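4-oxalocrotonase tautomerase isozyme (Methylibium petroleiphilum, PDB 4FDX) belongs to the tautomerase family of the MIF clan, small beta-alpha-beta proteins that work as oligomers, here with six chains in the assembly. Local coordinates at residues Ile3-Leu8 against Ala21-Ala26; Glu14-Ala19 against Ile40-Leu45; Glu25-Val28 against Asp32-Pro35; Glu48-Ala53 against Ala58-Ala63. All coordinates share one frame; numbering follows the deposited sequence.

Interaction 1. Residues Ile3-Leu8 against Ala21-Ala26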
loop_
_atom_site.group_PDB
_atom_site.type_symbol
_atom_site.label_atom_id
_atom_site.label_comp_id
_atom_site.label_asym_id
_atom_site.label_seq_id
_atom_site.Cartn_x
_atom_site.Cartn_y
_atom_site.Cartn_z
ATOM N N ILE B 3 1.401 9.863 3.030
ATOM C CA ILE B 3 1.130 9.060 4.253
ATOM C C ILE B 3 -0.154 8.286 3.979
ATOM O O ILE B 3 -1.135 8.893 3.588
ATOM C CB ILE B 3 1.018 9.972 5.445
ATOM C CG1 ILE B 3 2.422 10.633 5.617
ATOM C CG2 ILE B 3 0.468 9.161 6.647
ATOM C CD1 ILE B 3 2.328 11.796 6.505
ATOM N N GLN B 4 -0.144 6.955 4.117
ATOM C CA GLN B 4 -1.403 6.191 4.142
ATOM C C GLN B 4 -1.728 5.776 5.578
ATOM O O GLN B 4 -0.900 5.250 6.248
ATOM C CB GLN B 4 -1.365 4.950 3.253
ATOM C CG GLN B 4 -1.171 5.338 1.788
ATOM C CD GLN B 4 -0.365 4.328 0.963
ATOM O OE1 GLN B 4 0.891 4.232 1.080
ATOM N NE2 GLN B 4 -1.080 3.602 0.093
ATOM N N MET B 5 -2.912 6.132 6.045
ATOM C CA MET B 5 -3.312 5.786 7.404
ATOM C C MET B 5 -4.446 4.786 7.287
ATOM O O MET B 5 -5.495 5.083 6.768
ATOM C CB MET B 5 -3.692 7.059 8.145
ATOM C CG MET B 5 -4.313 6.585 9.475
ATOM S SD MET B 5 -4.358 7.931 10.688
ATOM C CE MET B 5 -5.476 9.017 9.943
ATOM N N ASN B 6 -4.223 3.594 7.856
ATOM C CA ASN B 6 -5.249 2.520 7.878
ATOM C C ASN B 6 -5.828 2.514 9.299
ATOM O O ASN B 6 -5.051 2.421 10.288
ATOM C CB ASN B 6 -4.550 1.184 7.569
ATOM C CG ASN B 6 -3.776 1.207 6.241
ATOM O OD1 ASN B 6 -4.330 1.020 5.182
ATOM N ND2 ASN B 6 -2.468 1.491 6.304
ATOM N N LEU B 7 -7.152 2.663 9.363
ATOM C CA LEU B 7 -7.919 2.838 10.610
ATOM C C LEU B 7 -9.027 1.876 10.544
ATOM O O LEU B 7 -9.611 1.719 9.477
ATOM C CB LEU B 7 -8.738 4.211 10.670
ATOM C CG LEU B 7 -8.045 5.530 10.580
ATOM C CD1 LEU B 7 -9.010 6.648 10.864
ATOM C CD2 LEU B 7 -7.052 5.491 11.722
ATOM N N LEU B 8 -9.454 1.344 11.705
ATOM C CA LEU B 8 -10.791 0.711 11.749
ATOM C C LEU B 8 -11.936 1.708 11.488
ATOM O O LEU B 8 -11.819 2.896 11.872
ATOM C CB LEU B 8 -11.075 0.062 13.116
ATOM C CG LEU B 8 -10.237 -1.097 13.477
ATOM C CD1 LEU B 8 -10.583 -1.525 14.917
ATOM C CD2 LEU B 8 -10.641 -2.219 12.540
ATOM N N ALA B 21 -4.893 17.096 10.172
ATOM C CA ALA B 21 -4.139 18.303 10.499
ATOM C C ALA B 21 -2.945 18.084 11.407
ATOM O O ALA B 21 -1.888 18.634 11.122
ATOM C CB ALA B 21 -5.129 19.303 11.164
ATOM N N ALA B 22 -3.099 17.236 12.432
ATOM C CA ALA B 22 -2.055 16.998 13.385
ATOM C C ALA B 22 -0.921 16.210 12.760
ATOM O O ALA B 22 0.251 16.540 12.944
ATOM C CB ALA B 22 -2.668 16.294 14.596
ATOM N N ILE B 23 -1.276 15.202 11.960
ATOM C CA ILE B 23 -0.201 14.423 11.274
ATOM C C ILE B 23 0.563 15.316 10.316
ATOM O O ILE B 23 1.798 15.264 10.221
ATOM C CB ILE B 23 -0.775 13.142 10.561
ATOM C CG1 ILE B 23 -1.269 12.163 11.632
ATOM C CG2 ILE B 23 0.286 12.482 9.648
ATOM C CD1 ILE B 23 -2.164 11.030 11.076
ATOM N N THR B 24 -0.150 16.130 9.561
ATOM C CA THR B 24 0.508 17.020 8.579
ATOM C C THR B 24 1.502 17.937 9.259
ATOM O O THR B 24 2.636 17.989 8.853
ATOM C CB THR B 24 -0.553 17.835 7.820
ATOM O OG1 THR B 24 -1.366 16.873 7.051
ATOM C CG2 THR B 24 0.092 18.761 6.813
ATOM N N GLU B 25 1.059 18.599 10.330
ATOM C CA GLU B 25 1.967 19.522 11.025
ATOM C C GLU B 25 3.143 18.786 11.687
ATOM O O GLU B 25 4.261 19.355 11.676
ATOM C CB GLU B 25 1.126 20.341 12.015
ATOM C CG GLU B 25 0.149 21.296 11.311
ATOM C CD GLU B 25 0.752 22.224 10.231
ATOM O OE1 GLU B 25 1.947 22.596 10.285
ATOM O OE2 GLU B 25 0.030 22.573 9.279
ATOM N N ALA B 26 2.938 17.550 12.159
ATOM C CA ALA B 26 4.025 16.710 12.714
ATOM C C ALA B 26 5.087 16.494 11.642
ATOM O O ALA B 26 6.272 16.609 11.931
ATOM C CB ALA B 26 3.482 15.368 13.235
#
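Ile23 projects from helix 13-31 and meets Ile3 and Met5 on strand 2-8. Start at its CB, which points toward the strand; the contacts are made by the two branches beyond it. The short one, CG2, lies anti to the backbone N and turns to the Ile3 side, where its methyl sits 3.8 Å from Ile3 CD1. The long branch leaves through CG1, which makes no close contact with the strand, and ends in CD1. That methyl sits against the thioether of Met5: Ile23 CD1 is 3.8 Å from Met5 SD and 4.0 Å from Met5 CE.

The helix here is the connection of a beta-alpha-beta unit, lying across strand 2-8 and the parallel strand 39-45. Ile3 and Met5, two apart on their strand, present the same face to it, and Ile23 also rests on Ile40 of the second strand.

Met5 gets its sulfur there by running out extended through CB and CG, with CG anti to the backbone N (chi1 171°). Its last bond then bends, chi3 66°, so sulfur and terminal methyl both border the same Ile23 methyl. Ile3 approaches with the end of its CG1 branch, and it also packs on Val27 of the helix and on Ile3 of the second subunit.

Interaction 2. Residues Glu14-Ala19 against Ile40-Leu45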
loop_
_atom_site.group_PDB
_atom_site.type_symbol
_atom_site.label_atom_id
_atom_site.label_comp_id
_atom_site.label_asym_id
_atom_site.label_seq_id
_atom_site.Cartn_x
_atom_site.Cartn_y
_atom_site.Cartn_z
ATOM N N GLU B 14 -14.932 14.606 12.374
ATOM C CA GLU B 14 -14.076 15.545 13.149
ATOM C C GLU B 14 -12.778 14.939 13.590
ATOM O O GLU B 14 -11.745 15.612 13.480
ATOM C CB GLU B 14 -14.747 16.045 14.423
ATOM C CG GLU B 14 -15.733 17.155 14.198
ATOM C CD GLU B 14 -17.136 16.658 13.832
ATOM O OE1 GLU B 14 -17.389 15.421 13.785
ATOM O OE2 GLU B 14 -17.965 17.543 13.526
ATOM N N GLN B 15 -12.791 13.697 14.052
ATOM C CA GLN B 15 -11.561 13.072 14.522
ATOM C C GLN B 15 -10.626 12.834 13.347
ATOM O O GLN B 15 -9.428 13.074 13.435
ATOM C CB GLN B 15 -11.867 11.694 15.136
ATOM C CG GLN B 15 -12.246 11.741 16.562
ATOM C CD GLN B 15 -12.652 10.369 17.064
ATOM O OE1 GLN B 15 -13.533 9.708 16.470
ATOM N NE2 GLN B 15 -11.999 9.920 18.138
ATOM N N LYS B 16 -11.173 12.382 12.226
ATOM C CA LYS B 16 -10.350 12.176 10.986
ATOM C C LYS B 16 -9.736 13.531 10.596
ATOM O O LYS B 16 -8.557 13.602 10.206
ATOM C CB LYS B 16 -11.228 11.597 9.852
ATOM C CG LYS B 16 -11.653 10.132 10.086
ATOM C CD LYS B 16 -12.766 9.879 9.086
ATOM C CE LYS B 16 -13.292 8.478 9.117
ATOM N NZ LYS B 16 -14.257 8.335 8.006
ATOM N N ARG B 17 -10.522 14.621 10.606
ATOM C CA ARG B 17 -10.007 15.949 10.205
ATOM C C ARG B 17 -8.923 16.401 11.192
ATOM O O ARG B 17 -7.865 16.923 10.757
ATOM C CB ARG B 17 -11.144 16.967 10.211
ATOM C CG ARG B 17 -12.070 16.817 8.965
ATOM C CD ARG B 17 -13.051 17.988 9.011
ATOM N NE ARG B 17 -14.133 17.687 8.098
ATOM C CZ ARG B 17 -15.377 18.193 8.286
ATOM N NH1 ARG B 17 -15.623 19.016 9.334
ATOM N NH2 ARG B 17 -16.392 17.852 7.468
ATOM N N ASN B 18 -9.142 16.189 12.481
ATOM C CA ASN B 18 -8.079 16.570 13.454
ATOM C C ASN B 18 -6.823 15.732 13.254
ATOM O O ASN B 18 -5.745 16.304 13.291
ATOM C CB ASN B 18 -8.567 16.424 14.910
ATOM C CG ASN B 18 -9.713 17.406 15.225
ATOM O OD1 ASN B 18 -9.811 18.486 14.636
ATOM N ND2 ASN B 18 -10.570 17.034 16.250
ATOM N N ALA B 19 -6.985 14.420 13.008
ATOM C CA ALA B 19 -5.782 13.599 12.722
ATOM C C ALA B 19 -5.019 14.088 11.499
ATOM O O ALA B 19 -3.803 14.123 11.529
ATOM C CB ALA B 19 -6.235 12.122 12.576
ATOM N N ILE B 40 -2.148 12.921 2.789
ATOM C CA ILE B 40 -2.542 11.780 3.582
ATOM C C ILE B 40 -3.732 11.121 2.896
ATOM O O ILE B 40 -4.730 11.821 2.436
ATOM C CB ILE B 40 -2.995 12.272 5.005
ATOM C CG1 ILE B 40 -1.805 13.035 5.645
ATOM C CG2 ILE B 40 -3.361 11.011 5.816
ATOM C CD1 ILE B 40 -2.043 13.582 7.012
ATOM N N LEU B 41 -3.688 9.786 2.866
ATOM C CA LEU B 41 -4.783 8.980 2.290
ATOM C C LEU B 41 -5.274 8.149 3.483
ATOM O O LEU B 41 -4.439 7.506 4.129
ATOM C CB LEU B 41 -4.240 7.989 1.208
ATOM C CG LEU B 41 -3.790 8.675 -0.060
ATOM C CD1 LEU B 41 -2.707 9.761 0.038
ATOM C CD2 LEU B 41 -3.366 7.563 -0.976
ATOM N N ILE B 42 -6.570 8.132 3.727
ATOM C CA ILE B 42 -7.137 7.338 4.844
ATOM C C ILE B 42 -7.854 6.173 4.265
ATOM O O ILE B 42 -8.732 6.281 3.341
ATOM C CB ILE B 42 -8.125 8.175 5.655
ATOM C CG1 ILE B 42 -7.387 9.264 6.420
ATOM C CG2 ILE B 42 -8.832 7.282 6.638
ATOM C CD1 ILE B 42 -8.386 10.264 7.081
ATOM N N ASN B 43 -7.511 4.996 4.766
ATOM C CA ASN B 43 -8.167 3.741 4.358
ATOM C C ASN B 43 -8.848 3.225 5.576
ATOM O O ASN B 43 -8.212 2.916 6.539
ATOM C CB ASN B 43 -7.140 2.757 3.812
ATOM C CG ASN B 43 -7.792 1.428 3.453
ATOM O OD1 ASN B 43 -8.806 1.367 2.691
ATOM N ND2 ASN B 43 -7.265 0.336 4.070
ATOM N N GLU B 44 -10.185 3.112 5.512
ATOM C CA GLU B 44 -10.948 2.520 6.638
ATOM C C GLU B 44 -11.153 1.080 6.476
ATOM O O GLU B 44 -11.450 0.588 5.371
ATOM C CB GLU B 44 -12.348 3.135 6.737
ATOM C CG GLU B 44 -12.371 4.572 7.116
ATOM C CD GLU B 44 -13.812 4.983 7.429
ATOM O OE1 GLU B 44 -14.640 4.824 6.455
ATOM O OE2 GLU B 44 -13.986 5.391 8.600
ATOM N N LEU B 45 -10.917 0.356 7.541
ATOM C CA LEU B 45 -11.052 -1.071 7.536
ATOM C C LEU B 45 -12.295 -1.514 8.287
ATOM O O LEU B 45 -12.517 -1.174 9.415
ATOM C CB LEU B 45 -9.886 -1.699 8.289
ATOM C CG LEU B 45 -8.494 -1.464 7.679
ATOM C CD1 LEU B 45 -7.425 -1.707 8.746
ATOM C CD2 LEU B 45 -8.304 -2.263 6.441
#
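The flat group in this contact is the Glu44 carboxylate, and Lys16 comes to it over one face. Lys16 NZ stands above the carboxylate plane, near OE2 rather than midway between the oxygens: NZ lies 3.0 Å from Glu44 OE2 but 3.9 Å from Glu44 OE1. The last methylene is over the same face, with Lys16 CE only 3.2 Å from Glu44 OE2. Seen at OE2, the line to NZ makes an angle of about 99° with the bond back to CD, so the approach is steep. The pair is a salt bridge, but with the amine above the plane the hydrogen bond in it is weak.

Lys16 delivers the amine with a straight chain. CG sits beside the backbone N (chi1 -71°) and everything beyond it is extended, carrying NZ from the helix to Glu44 on strand 39-45. Glu44 is also extended beyond CG, and the two side chains cross at about a right angle.

Nearer the backbones the contact turns apolar: Ile42 CD1 lies 4.2 Å from Lys16 CB, and Ile42 also touches Val20 one turn along. This is the second half of the beta-alpha-beta unit, helix 13-31 packing on strand 39-45.

The stronger polar partner of the amine is His49 NE2 of the third subunit, by a hydrogen bond, and that histidine also packs on Glu44. A largely buried lysine thus has a carboxylate from its own chain to offset its charge, probably easing its burial, while its polar end ties helix, strand and neighbouring subunit together.

Interaction 3. Residues Glu25-Val28 against Asp32-Pro35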
loop_
_atom_site.group_PDB
_atom_site.type_symbol
_atom_site.label_atom_id
_atom_site.label_comp_id
_atom_site.label_asym_id
_atom_site.label_seq_id
_atom_site.Cartn_x
_atom_site.Cartn_y
_atom_site.Cartn_z
ATOM N N GLU B 25 1.059 18.599 10.330
ATOM C CA GLU B 25 1.967 19.522 11.025
ATOM C C GLU B 25 3.143 18.786 11.687
ATOM O O GLU B 25 4.261 19.355 11.676
ATOM C CB GLU B 25 1.126 20.341 12.015
ATOM C CG GLU B 25 0.149 21.296 11.311
ATOM C CD GLU B 25 0.752 22.224 10.231
ATOM O OE1 GLU B 25 1.947 22.596 10.285
ATOM O OE2 GLU B 25 0.030 22.573 9.279
ATOM N N ALA B 26 2.938 17.550 12.159
ATOM C CA ALA B 26 4.025 16.710 12.714
ATOM C C ALA B 26 5.087 16.494 11.642
ATOM O O ALA B 26 6.272 16.609 11.931
ATOM C CB ALA B 26 3.482 15.368 13.235
ATOM N N VAL B 27 4.650 16.237 10.400
ATOM C CA VAL B 27 5.566 15.887 9.272
ATOM C C VAL B 27 6.285 17.191 8.839
ATOM O O VAL B 27 7.506 17.189 8.691
ATOM C CB VAL B 27 4.738 15.261 8.141
ATOM C CG1 VAL B 27 5.552 15.232 6.830
ATOM C CG2 VAL B 27 4.405 13.827 8.542
ATOM N N VAL B 28 5.515 18.276 8.664
ATOM C CA VAL B 28 6.097 19.576 8.303
ATOM C C VAL B 28 7.254 19.909 9.278
ATOM O O VAL B 28 8.367 20.240 8.833
ATOM C CB VAL B 28 4.985 20.633 8.337
ATOM C CG1 VAL B 28 5.598 22.058 8.239
ATOM C CG2 VAL B 28 4.044 20.476 7.155
ATOM N N ASP B 32 10.902 19.081 7.760
ATOM C CA ASP B 32 11.268 20.335 7.125
ATOM C C ASP B 32 10.788 20.356 5.654
ATOM O O ASP B 32 11.585 20.499 4.725
ATOM C CB ASP B 32 12.795 20.445 7.204
ATOM C CG ASP B 32 13.285 21.787 6.855
ATOM O OD1 ASP B 32 12.639 22.793 7.245
ATOM O OD2 ASP B 32 14.312 21.799 6.146
ATOM N N VAL B 33 9.473 20.138 5.471
ATOM C CA VAL B 33 8.785 20.173 4.169
ATOM C C VAL B 33 7.673 21.143 4.303
ATOM O O VAL B 33 7.260 21.489 5.448
ATOM C CB VAL B 33 8.291 18.754 3.728
ATOM C CG1 VAL B 33 9.510 17.835 3.541
ATOM C CG2 VAL B 33 7.246 18.121 4.700
ATOM N N ARG B 34 7.118 21.605 3.170
ATOM C CA ARG B 34 5.996 22.559 3.230
ATOM C C ARG B 34 4.698 21.745 3.391
ATOM O O ARG B 34 4.659 20.592 2.989
ATOM C CB ARG B 34 5.902 23.370 1.944
ATOM C CG ARG B 34 7.059 24.364 1.849
ATOM C CD ARG B 34 7.207 25.013 0.486
ATOM N NE ARG B 34 7.580 24.020 -0.526
ATOM C CZ ARG B 34 6.743 23.602 -1.460
ATOM N NH1 ARG B 34 5.548 24.146 -1.497
ATOM N NH2 ARG B 34 7.093 22.687 -2.369
ATOM N N PRO B 35 3.654 22.352 3.934
ATOM C CA PRO B 35 2.343 21.659 3.981
ATOM C C PRO B 35 1.857 21.088 2.661
ATOM O O PRO B 35 1.279 19.947 2.621
ATOM C CB PRO B 35 1.402 22.709 4.602
ATOM C CG PRO B 35 2.360 23.466 5.486
ATOM C CD PRO B 35 3.629 23.595 4.715
#
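Val28 and Val27 at the end of helix 13-31 face Val33 and Pro35 of the loop that folds back along them. The apolar contacts come first. Val28 CG2 touches the proline ring at its outer corner, 3.8 Å from Pro35 CG, and is slightly closer to the ring nitrogen, 3.7 Å from Pro35 N. Val33 O packs against the same valine side chain, 3.3 Å from Val28 CG1. Val27 meets Val33 methyl to methyl, CG1 to CG2 at 4.0 Å, the two side chains crossing at a slant. To put that methyl against the helix, Val33 sets CG2 between its backbone N and carbonyl carbon, with chi1 -63°. Val27 and Val33 also touch Pro1 and Val38, and Val27 packs on Ile23 of the second subunit.

The turn that makes this possible is a helix C-terminus closed by a residue in left-handed conformation. Asp32, with phi 57°, is the first to leave helical angles, and the chain reverses there before heading for strand 39-45.

Polar contacts are slighter. Asp32 N gives a weak hydrogen bond to Val28 O; the atoms are 3.0 Å apart, but the N-H points well off the oxygen, at 126°. The CB of Arg34 is directed away from the helix, and its guanidinium forms a salt bridge with Asp36, while Pro35 packs on Ala53 of the third subunit.

Interaction 4. Residues Glu48-Ala53 against Ala58-Ala63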
loop_
_atom_site.group_PDB
_atom_site.type_symbol
_atom_site.label_atom_id
_atom_site.label_comp_id
_atom_site.label_asym_id
_atom_site.label_seq_id
_atom_site.Cartn_x
_atom_site.Cartn_y
_atom_site.Cartn_z
ATOM N N GLU B 48 -14.417 -6.907 9.943
ATOM C CA GLU B 48 -14.104 -8.173 9.410
ATOM C C GLU B 48 -12.777 -8.258 8.559
ATOM O O GLU B 48 -12.347 -9.304 8.097
ATOM C CB GLU B 48 -15.359 -8.597 8.624
ATOM C CG GLU B 48 -15.734 -7.743 7.371
ATOM C CD GLU B 48 -16.182 -6.250 7.456
ATOM O OE1 GLU B 48 -16.245 -5.583 8.492
ATOM O OE2 GLU B 48 -16.558 -5.723 6.364
ATOM N N HIS B 49 -12.138 -7.113 8.409
ATOM C CA HIS B 49 -11.005 -6.900 7.510
ATOM C C HIS B 49 -9.744 -6.481 8.203
ATOM O O HIS B 49 -8.781 -6.050 7.553
ATOM C CB HIS B 49 -11.392 -5.880 6.444
ATOM C CG HIS B 49 -12.356 -6.408 5.433
ATOM N ND1 HIS B 49 -13.054 -5.546 4.614
ATOM C CD2 HIS B 49 -12.786 -7.706 5.157
ATOM C CE1 HIS B 49 -13.857 -6.322 3.787
ATOM N NE2 HIS B 49 -13.726 -7.628 4.175
ATOM N N PHE B 50 -9.691 -6.659 9.526
ATOM C CA PHE B 50 -8.475 -6.407 10.249
ATOM C C PHE B 50 -8.303 -7.472 11.296
ATOM O O PHE B 50 -9.274 -7.784 12.001
ATOM C CB PHE B 50 -8.497 -5.006 10.923
ATOM C CG PHE B 50 -7.263 -4.781 11.747
ATOM C CD1 PHE B 50 -5.970 -4.680 11.154
ATOM C CD2 PHE B 50 -7.361 -4.773 13.106
ATOM C CE1 PHE B 50 -4.838 -4.467 11.998
ATOM C CE2 PHE B 50 -6.287 -4.546 13.936
ATOM C CZ PHE B 50 -5.004 -4.474 13.386
ATOM N N SER B 51 -7.103 -8.068 11.386
ATOM C CA SER B 51 -6.870 -9.111 12.376
ATOM C C SER B 51 -5.563 -8.941 13.108
ATOM O O SER B 51 -4.609 -8.353 12.562
ATOM C CB SER B 51 -6.848 -10.525 11.786
ATOM O OG SER B 51 -5.755 -10.734 10.924
ATOM N N VAL B 52 -5.571 -9.398 14.391
ATOM C CA VAL B 52 -4.351 -9.482 15.196
ATOM C C VAL B 52 -4.334 -10.920 15.699
ATOM O O VAL B 52 -5.410 -11.414 16.142
ATOM C CB VAL B 52 -4.294 -8.502 16.405
ATOM C CG1 VAL B 52 -2.958 -8.689 17.082
ATOM C CG2 VAL B 52 -4.436 -6.991 15.981
ATOM N N ALA B 53 -3.182 -11.599 15.619
ATOM C CA ALA B 53 -3.060 -13.002 16.127
ATOM C C ALA B 53 -4.169 -13.906 15.566
ATOM O O ALA B 53 -4.714 -14.846 16.259
ATOM C CB ALA B 53 -3.100 -13.016 17.642
ATOM N N ALA B 58 -13.750 -7.879 14.419
ATOM C CA ALA B 58 -15.172 -8.324 14.614
ATOM C C ALA B 58 -15.190 -9.471 15.642
ATOM O O ALA B 58 -15.971 -9.423 16.566
ATOM C CB ALA B 58 -15.836 -8.759 13.315
ATOM N N MET B 59 -14.373 -10.481 15.470
ATOM C CA MET B 59 -14.494 -11.647 16.350
ATOM C C MET B 59 -14.010 -11.239 17.719
ATOM O O MET B 59 -14.496 -11.810 18.744
ATOM C CB MET B 59 -13.620 -12.839 15.901
ATOM C CG MET B 59 -13.951 -13.410 14.505
ATOM S SD MET B 59 -12.469 -14.226 13.679
ATOM C CE MET B 59 -12.026 -15.514 14.876
ATOM N N ARG B 60 -13.034 -10.341 17.763
ATOM C CA ARG B 60 -12.451 -9.959 19.082
ATOM C C ARG B 60 -13.515 -9.169 19.926
ATOM O O ARG B 60 -13.639 -9.380 21.144
ATOM C CB ARG B 60 -11.098 -9.233 18.921
ATOM C CG ARG B 60 -9.867 -10.150 18.803
ATOM C CD ARG B 60 -8.559 -9.450 18.351
ATOM N NE ARG B 60 -8.756 -8.266 17.470
ATOM C CZ ARG B 60 -8.286 -7.028 17.717
ATOM N NH1 ARG B 60 -7.539 -6.806 18.817
ATOM N NH2 ARG B 60 -8.525 -6.008 16.859
ATOM N N GLN B 61 -14.294 -8.319 19.243
ATOM C CA GLN B 61 -15.419 -7.557 19.831
ATOM C C GLN B 61 -16.531 -8.483 20.276
ATOM O O GLN B 61 -17.099 -8.312 21.372
ATOM C CB GLN B 61 -16.028 -6.599 18.787
ATOM C CG GLN B 61 -15.230 -5.331 18.588
ATOM C CD GLN B 61 -15.775 -4.451 17.476
ATOM O OE1 GLN B 61 -16.677 -4.837 16.690
ATOM N NE2 GLN B 61 -15.219 -3.259 17.390
ATOM N N ALA B 62 -16.853 -9.447 19.398
ATOM C CA ALA B 62 -17.851 -10.482 19.659
ATOM C C ALA B 62 -17.487 -11.294 20.927
ATOM O O ALA B 62 -18.362 -11.594 21.747
ATOM C CB ALA B 62 -18.018 -11.399 18.441
ATOM N N ALA B 63 -16.206 -11.626 21.097
ATOM C CA ALA B 63 -15.776 -12.485 22.231
ATOM C C ALA B 63 -15.837 -11.693 23.559
ATOM O O ALA B 63 -16.051 -12.287 24.639
ATOM C CB ALA B 63 -14.384 -13.093 21.991
#
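The C-terminal hairpin of strands 50-52 and 55-56 runs straight into helix 57-63, and here Phe50 and Val52 on the first strand meet Arg60 of that helix. The arginine bends back at its third torsion, chi3 -29°, which swings the guanidinium over the strand. One face of it takes the Val52 methyl: CG2 stands 4.1 Å above the plane, displaced toward the rim. At the Phe50 ring the arrangement is different. Arg60 NH2 comes to the ring edge, near the ring plane, 4.0 Å from Phe50 CE2, and the two planes are turned 73° apart. The guanidinium is therefore not stacked on the phenyl ring, and the contact is simple van der Waals packing at its rim.

At the other end the backbones draw together. The CA atoms of Glu48 and Ala58 are 5.3 Å apart, which leaves Ala58 CB 4.1 Å from Glu48 N, and a backbone hydrogen bond joins Ala58 with Val47.

Phe50, Ser51 and Val52 also pair in an antiparallel ladder with a strand of the fifth subunit. The arrangement is that of a short terminal hairpin and helix serving as an arm that extends a neighbour's sheet.

Interactions 1 and 2 are two halves of one beta-alpha-beta core, their centres about 7 Å apart: helix 13-31 covers both parallel strands, which are joined by bonds such as Ile3 O to Leu41 N at 2.8 Å. Interaction 3 carries the same helix to its end, about 12 Å from interaction 1 between centres, and touches it where Val27 CG2 lies 3.5 Å from Ile3 CD1. Interaction 4 stands apart on the C-terminal arm, about 35 Å from interaction 3 between centres, yet it touches interaction 1, Leu8 CD2 to Phe50 CB at 3.9 Å, and interaction 2, Leu45 CD1 to Phe50 CD1 at 4.1 Å. Across subunits the arm meets interactions 2 and 3 again, since its residues pack on the helix and loop of a neighbouring chain.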